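Long-range contact in galectin (Xenopus laevis, PDB 3WUC), which probably binds lactose and related beta-galactosides as a proto-type galectin of frog skin, and carries a bound galactose-glucose disaccharide in this crystal: residues L65-E79 / G107-E119. Residues are numbered along the deposited sequence; the frame is centred on the assembly and turned at random.
Sequences LNSKQNDVWDIEKKE and GKEIPFTCRFPIE. With GAL (beta-D-galactopyranose), chain D; GLC (alpha-D-glucopyranose), chain C; MLA (malonic acid), chain H.
Arg-115 reaches across to the 65-79 hairpin and grips one oxygen with two nitrogens, NH1 lying 2.8 Å from Ile-75 O and NH2 bonding the same atom. Its side chain, extended from CG to NE, also sends NH2 almost straight (175°) to Ser-67 OG at 3.1 Å, in the guanidinium plane. Ser-67 OG in turn gives its proton to the anti lone pair of Asp-74 OD2 at 2.6 Å; Gln-69 NE2 meets that oxygen on the syn side, tilted out of the carboxylate plane. Phe-112 CZ sits against the centre of one guanidinium face. With chi1 at -163°, CG anti to the backbone N, the ring turns its other side to Leu-65, whose CB lies 4.2 Å from the Phe-112 ring centroid. The Gln-69 and Phe-116 side chains run past each other in opposite directions, Gln-69 CG 3.4 Å from Phe-116 CD2. Extended Lys-77 puts NZ 2.9 Å from Pro-111 O and also bonds a malonate, probably from the crystallisation liquor, whose second carboxylate is held by Arg-115 NE.

The contact joins the two sheets of the galectin beta-sandwich. On the sugar side Trp-73 lays a ring face against galactose C5. Ser-67 N to Asn-66 OD1 and Asn-66 ND2 to Asp-74 O probably set the amide's rotation, presenting the other N-H to galactose O6; Arg-115, probably second-shell, adds only a weak bond to OD1.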
loop_
_atom_site.group_PDB
_atom_site.type_symbol
_atom_site.label_atom_id
_atom_site.label_comp_id
_atom_site.label_asym_id
_atom_site.label_seq_id
_atom_site.Cartn_x
_atom_site.Cartn_y
_atom_site.Cartn_z
ATOM N N LEU B 65 15.856 10.205 19.986
ATOM C CA LEU B 65 14.495 9.936 20.456
ATOM C C LEU B 65 14.269 10.655 21.795
ATOM O O LEU B 65 15.141 10.728 22.665
ATOM C CB LEU B 65 14.203 8.462 20.618
ATOM C CG LEU B 65 14.409 7.503 19.452
ATOM C CD1 LEU B 65 14.073 6.163 20.006
ATOM C CD2 LEU B 65 13.628 7.806 18.154
ATOM N N ASN B 66 13.052 11.187 21.973
ATOM C CA ASN B 66 12.747 11.752 23.288
ATOM C C ASN B 66 11.251 11.681 23.477
ATOM O O ASN B 66 10.533 11.269 22.580
ATOM C CB ASN B 66 13.251 13.223 23.372
ATOM C CG ASN B 66 13.596 13.639 24.787
ATOM O OD1 ASN B 66 13.222 12.995 25.773
ATOM N ND2 ASN B 66 14.286 14.802 24.857
ATOM N N SER B 67 10.832 12.050 24.672
ATOM C CA SER B 67 9.433 12.282 24.995
ATOM C C SER B 67 9.269 13.724 25.438
ATOM O O SER B 67 10.201 14.408 25.765
ATOM C CB SER B 67 9.047 11.345 26.109
ATOM O OG SER B 67 9.934 11.415 27.232
ATOM N N LYS B 68 8.017 14.181 25.448
ATOM C CA LYS B 68 7.789 15.598 25.856
ATOM C C LYS B 68 6.512 15.537 26.721
ATOM O O LYS B 68 5.519 14.814 26.425
ATOM C CB LYS B 68 7.490 16.443 24.641
ATOM C CG LYS B 68 7.734 17.905 24.884
ATOM C CD LYS B 68 7.542 18.748 23.635
ATOM C CE LYS B 68 8.211 20.123 23.744
ATOM N NZ LYS B 68 7.886 21.049 22.657
ATOM N N GLN B 69 6.553 16.168 27.927
ATOM C CA GLN B 69 5.369 16.244 28.783
ATOM C C GLN B 69 5.114 17.641 29.218
ATOM O O GLN B 69 6.034 18.358 29.613
ATOM C CB GLN B 69 5.472 15.391 29.989
ATOM C CG GLN B 69 5.754 13.901 29.707
ATOM C CD GLN B 69 6.119 13.091 31.021
ATOM O OE1 GLN B 69 5.280 12.865 31.881
ATOM N NE2 GLN B 69 7.308 12.520 31.065
ATOM N N ASN B 70 3.887 18.084 29.016
ATOM C CA ASN B 70 3.532 19.479 29.350
ATOM C C ASN B 70 4.503 20.459 28.685
ATOM O O ASN B 70 4.908 21.483 29.269
ATOM C CB ASN B 70 3.490 19.657 30.892
ATOM C CG ASN B 70 2.670 18.571 31.573
ATOM O OD1 ASN B 70 1.454 18.511 31.352
ATOM N ND2 ASN B 70 3.282 17.735 32.343
ATOM N N ASP B 71 4.870 20.201 27.418
ATOM C CA ASP B 71 5.778 20.949 26.645
ATOM C C ASP B 71 7.238 21.082 27.158
ATOM O O ASP B 71 7.992 21.971 26.713
ATOM C CB ASP B 71 5.238 22.374 26.350
ATOM C CG ASP B 71 5.528 22.858 24.939
ATOM O OD1 ASP B 71 5.473 22.013 23.973
ATOM O OD2 ASP B 71 5.626 24.095 24.712
ATOM N N VAL B 72 7.628 20.100 27.945
ATOM C CA VAL B 72 8.987 20.022 28.396
ATOM C C VAL B 72 9.624 18.676 27.957
ATOM O O VAL B 72 9.059 17.619 28.225
ATOM C CB VAL B 72 9.041 20.069 29.876
ATOM C CG1 VAL B 72 10.439 20.064 30.385
ATOM C CG2 VAL B 72 8.425 21.382 30.298
ATOM N N TRP B 73 10.746 18.808 27.331
ATOM C CA TRP B 73 11.475 17.594 26.849
ATOM C C TRP B 73 12.105 16.829 28.012
ATOM O O TRP B 73 12.515 17.425 29.006
ATOM C CB TRP B 73 12.558 17.999 25.915
ATOM C CG TRP B 73 12.142 18.582 24.606
ATOM C CD1 TRP B 73 12.276 19.862 24.199
ATOM C CD2 TRP B 73 11.486 17.895 23.526
ATOM N NE1 TRP B 73 11.777 20.055 22.958
ATOM C CE2 TRP B 73 11.269 18.837 22.513
ATOM C CE3 TRP B 73 11.054 16.565 23.338
ATOM C CZ2 TRP B 73 10.677 18.498 21.248
ATOM C CZ3 TRP B 73 10.409 16.251 22.103
ATOM C CH2 TRP B 73 10.206 17.219 21.124
ATOM N N ASP B 74 12.139 15.508 27.880
ATOM C CA ASP B 74 12.704 14.583 28.892
ATOM C C ASP B 74 14.164 14.326 28.405
ATOM O O ASP B 74 14.737 15.170 27.767
ATOM C CB ASP B 74 11.861 13.335 29.054
ATOM C CG ASP B 74 10.419 13.617 29.612
ATOM O OD1 ASP B 74 10.363 14.337 30.642
ATOM O OD2 ASP B 74 9.337 13.144 29.072
ATOM N N ILE B 75 14.714 13.138 28.770
ATOM C CA ILE B 75 16.139 12.854 28.424
ATOM C C ILE B 75 16.243 12.182 27.029
ATOM O O ILE B 75 15.530 11.234 26.800
ATOM C CB ILE B 75 16.724 11.916 29.528
ATOM C CG1 ILE B 75 16.679 12.595 30.882
ATOM C CG2 ILE B 75 18.104 11.515 29.161
ATOM C CD1 ILE B 75 17.082 11.719 32.013
ATOM N N GLU B 76 17.135 12.691 26.222
ATOM C CA GLU B 76 17.336 12.171 24.864
ATOM C C GLU B 76 17.944 10.775 24.933
ATOM O O GLU B 76 18.849 10.472 25.724
ATOM C CB GLU B 76 18.223 13.059 24.086
ATOM C CG GLU B 76 17.591 14.357 23.637
ATOM C CD GLU B 76 18.492 15.364 22.996
ATOM O OE1 GLU B 76 19.744 15.164 22.812
ATOM O OE2 GLU B 76 17.920 16.367 22.569
ATOM N N LYS B 77 17.491 9.908 24.061
ATOM C CA LYS B 77 18.150 8.630 23.753
ATOM C C LYS B 77 18.700 8.717 22.349
ATOM O O LYS B 77 18.051 9.163 21.397
ATOM C CB LYS B 77 17.090 7.547 23.836
ATOM C CG LYS B 77 17.694 6.166 23.465
ATOM C CD LYS B 77 16.650 5.067 23.551
ATOM C CE LYS B 77 17.320 3.698 23.477
ATOM N NZ LYS B 77 16.448 2.656 24.078
ATOM N N LYS B 78 19.949 8.325 22.148
ATOM C CA LYS B 78 20.544 8.484 20.851
ATOM C C LYS B 78 20.907 7.112 20.273
ATOM O O LYS B 78 21.334 6.212 21.039
ATOM C CB LYS B 78 21.782 9.360 20.916
ATOM C CG LYS B 78 21.518 10.759 21.480
ATOM C CD LYS B 78 22.766 11.614 21.515
ATOM C CE LYS B 78 22.582 12.967 22.166
ATOM N NZ LYS B 78 23.589 13.974 21.702
ATOM N N GLU B 79 20.696 6.969 18.998
ATOM C CA GLU B 79 20.991 5.728 18.219
ATOM C C GLU B 79 21.889 6.150 17.021
ATOM O O GLU B 79 21.632 7.090 16.241
ATOM C CB GLU B 79 19.679 5.121 17.704
ATOM C CG GLU B 79 19.724 3.994 16.704
ATOM C CD GLU B 79 20.557 2.803 17.186
ATOM O OE1 GLU B 79 21.521 2.418 16.471
ATOM O OE2 GLU B 79 20.272 2.343 18.317
ATOM N N GLY B 107 15.952 -2.568 8.850
ATOM C CA GLY B 107 15.647 -3.732 9.609
ATOM C C GLY B 107 16.018 -3.753 11.062
ATOM O O GLY B 107 15.627 -4.695 11.742
ATOM N N LYS B 108 16.680 -2.685 11.587
ATOM C CA LYS B 108 16.925 -2.550 13.010
ATOM C C LYS B 108 15.736 -1.996 13.743
ATOM O O LYS B 108 14.882 -1.378 13.143
ATOM C CB LYS B 108 18.106 -1.657 13.230
ATOM C CG LYS B 108 19.464 -2.157 12.671
ATOM C CD LYS B 108 20.500 -1.045 12.864
ATOM C CE LYS B 108 21.904 -1.439 12.424
ATOM N NZ LYS B 108 22.011 -1.345 10.956
ATOM N N GLU B 109 15.648 -2.313 14.999
ATOM C CA GLU B 109 14.597 -1.784 15.858
ATOM C C GLU B 109 15.221 -1.047 17.024
ATOM O O GLU B 109 16.348 -1.332 17.515
ATOM C CB GLU B 109 13.784 -2.894 16.420
ATOM C CG GLU B 109 13.319 -3.933 15.486
ATOM C CD GLU B 109 12.643 -5.051 16.248
ATOM O OE1 GLU B 109 12.860 -5.184 17.488
ATOM O OE2 GLU B 109 11.854 -5.764 15.591
ATOM N N ILE B 110 14.520 -0.027 17.460
ATOM C CA ILE B 110 14.949 0.766 18.587
ATOM C C ILE B 110 13.838 0.672 19.624
ATOM O O ILE B 110 12.743 1.143 19.370
ATOM C CB ILE B 110 15.155 2.192 18.114
ATOM C CG1 ILE B 110 16.030 2.149 16.874
ATOM C CG2 ILE B 110 15.795 3.068 19.196
ATOM C CD1 ILE B 110 17.331 1.485 17.208
ATOM N N PRO B 111 14.100 0.077 20.803
ATOM C CA PRO B 111 13.056 0.108 21.881
ATOM C C PRO B 111 12.976 1.500 22.485
ATOM O O PRO B 111 13.988 2.216 22.589
ATOM C CB PRO B 111 13.545 -0.939 22.913
ATOM C CG PRO B 111 15.015 -1.038 22.637
ATOM C CD PRO B 111 15.342 -0.655 21.211
ATOM N N PHE B 112 11.786 1.914 22.858
ATOM C CA PHE B 112 11.631 3.175 23.530
ATOM C C PHE B 112 10.507 2.990 24.525
ATOM O O PHE B 112 9.306 2.971 24.191
ATOM C CB PHE B 112 11.368 4.357 22.527
ATOM C CG PHE B 112 11.586 5.694 23.099
ATOM C CD1 PHE B 112 12.805 6.125 23.627
ATOM C CD2 PHE B 112 10.513 6.561 23.235
ATOM C CE1 PHE B 112 12.999 7.363 24.211
ATOM C CE2 PHE B 112 10.690 7.818 23.766
ATOM C CZ PHE B 112 11.918 8.240 24.309
ATOM N N THR B 113 10.847 2.848 25.810
ATOM C CA THR B 113 9.817 2.544 26.804
ATOM C C THR B 113 8.899 3.750 26.981
ATOM O O THR B 113 9.395 4.902 26.921
ATOM C CB THR B 113 10.485 2.279 28.187
ATOM O OG1 THR B 113 11.398 1.211 28.044
ATOM C CG2 THR B 113 9.474 1.888 29.190
ATOM N N CYS B 114 7.582 3.517 27.189
ATOM C CA CYS B 114 6.676 4.603 27.456
ATOM C C CYS B 114 7.116 5.322 28.763
ATOM O O CYS B 114 7.199 4.639 29.788
ATOM C CB CYS B 114 5.258 4.145 27.613
ATOM S SG CYS B 114 4.496 3.695 26.033
ATOM N N ARG B 115 7.427 6.592 28.679
ATOM C CA ARG B 115 7.885 7.341 29.885
ATOM C C ARG B 115 6.769 7.855 30.742
ATOM O O ARG B 115 7.010 8.296 31.844
ATOM C CB ARG B 115 8.722 8.449 29.465
ATOM C CG ARG B 115 10.066 7.799 29.025
ATOM C CD ARG B 115 10.872 8.821 28.374
ATOM N NE ARG B 115 12.267 8.421 28.231
ATOM C CZ ARG B 115 13.175 9.217 27.680
ATOM N NH1 ARG B 115 14.463 8.807 27.588
ATOM N NH2 ARG B 115 12.808 10.393 27.178
ATOM N N PHE B 116 5.555 7.859 30.211
ATOM C CA PHE B 116 4.343 8.223 30.978
ATOM C C PHE B 116 3.201 7.310 30.561
ATOM O O PHE B 116 3.277 6.747 29.475
ATOM C CB PHE B 116 3.975 9.721 30.859
ATOM C CG PHE B 116 3.786 10.235 29.440
ATOM C CD1 PHE B 116 2.555 10.157 28.803
ATOM C CD2 PHE B 116 4.850 10.767 28.722
ATOM C CE1 PHE B 116 2.403 10.626 27.480
ATOM C CE2 PHE B 116 4.681 11.262 27.451
ATOM C CZ PHE B 116 3.473 11.152 26.827
ATOM N N PRO B 117 2.182 7.089 31.410
ATOM C CA PRO B 117 1.116 6.199 31.048
ATOM C C PRO B 117 0.318 6.758 29.859
ATOM O O PRO B 117 -0.006 7.986 29.802
ATOM C CB PRO B 117 0.257 6.114 32.322
ATOM C CG PRO B 117 1.277 6.284 33.416
ATOM C CD PRO B 117 2.151 7.355 32.878
ATOM N N ILE B 118 0.118 5.901 28.879
ATOM C CA ILE B 118 -0.688 6.284 27.691
ATOM C C ILE B 118 -1.339 5.056 27.108
ATOM O O ILE B 118 -0.741 4.059 26.990
ATOM C CB ILE B 118 0.161 7.024 26.642
ATOM C CG1 ILE B 118 -0.704 7.467 25.446
ATOM C CG2 ILE B 118 1.337 6.152 26.260
ATOM C CD1 ILE B 118 -0.001 8.526 24.610
ATOM N N GLU B 119 -2.621 5.119 26.783
ATOM C CA GLU B 119 -3.323 3.967 26.226
ATOM C C GLU B 119 -3.698 4.185 24.759
ATOM O O GLU B 119 -3.965 3.248 24.099
ATOM C CB GLU B 119 -4.561 3.579 27.025
ATOM C CG GLU B 119 -4.145 2.802 28.324
ATOM C CD GLU B 119 -3.256 1.520 28.040
ATOM O OE1 GLU B 119 -3.661 0.586 27.253
ATOM O OE2 GLU B 119 -2.140 1.404 28.610
HETATM C C1 GAL D . 15.979 19.965 20.965
HETATM C C2 GAL D . 15.378 20.380 19.649
HETATM C C3 GAL D . 13.947 19.902 19.542
HETATM C C4 GAL D . 13.894 18.408 19.842
HETATM C C5 GAL D . 14.582 18.152 21.202
HETATM C C6 GAL D . 14.578 16.669 21.512
HETATM O O2 GAL D . 15.361 21.830 19.649
HETATM O O3 GAL D . 13.367 20.292 18.329
HETATM O O4 GAL D . 14.479 17.655 18.750
HETATM O O5 GAL D . 15.932 18.575 21.105
HETATM O O6 GAL D . 15.272 16.363 22.710
HETATM C C1 GLC C . 20.639 20.555 23.466
HETATM C C2 GLC C . 20.468 19.220 22.724
HETATM C C3 GLC C . 19.451 19.459 21.601
HETATM C C4 GLC C . 18.125 20.091 22.038
HETATM C C5 GLC C . 18.407 21.360 22.859
HETATM C C6 GLC C . 17.115 21.879 23.502
HETATM O O1 GLC C . 21.232 21.403 22.516
HETATM O O2 GLC C . 21.701 18.821 22.164
HETATM O O3 GLC C . 19.154 18.145 21.073
HETATM O O4 GLC C . 17.333 20.392 20.864
HETATM O O5 GLC C . 19.389 21.076 23.888
HETATM O O6 GLC C . 16.280 21.022 24.343
HETATM C C1 MLA H . 14.304 3.876 26.840
HETATM O O1A MLA H . 13.564 2.908 26.541
HETATM O O1B MLA H . 15.565 3.719 26.776
HETATM C C2 MLA H . 13.683 5.156 27.462
HETATM C C3 MLA H . 13.884 5.196 28.996
HETATM O O3A MLA H . 14.220 4.156 29.591
HETATM O O3B MLA H . 13.673 6.225 29.669
#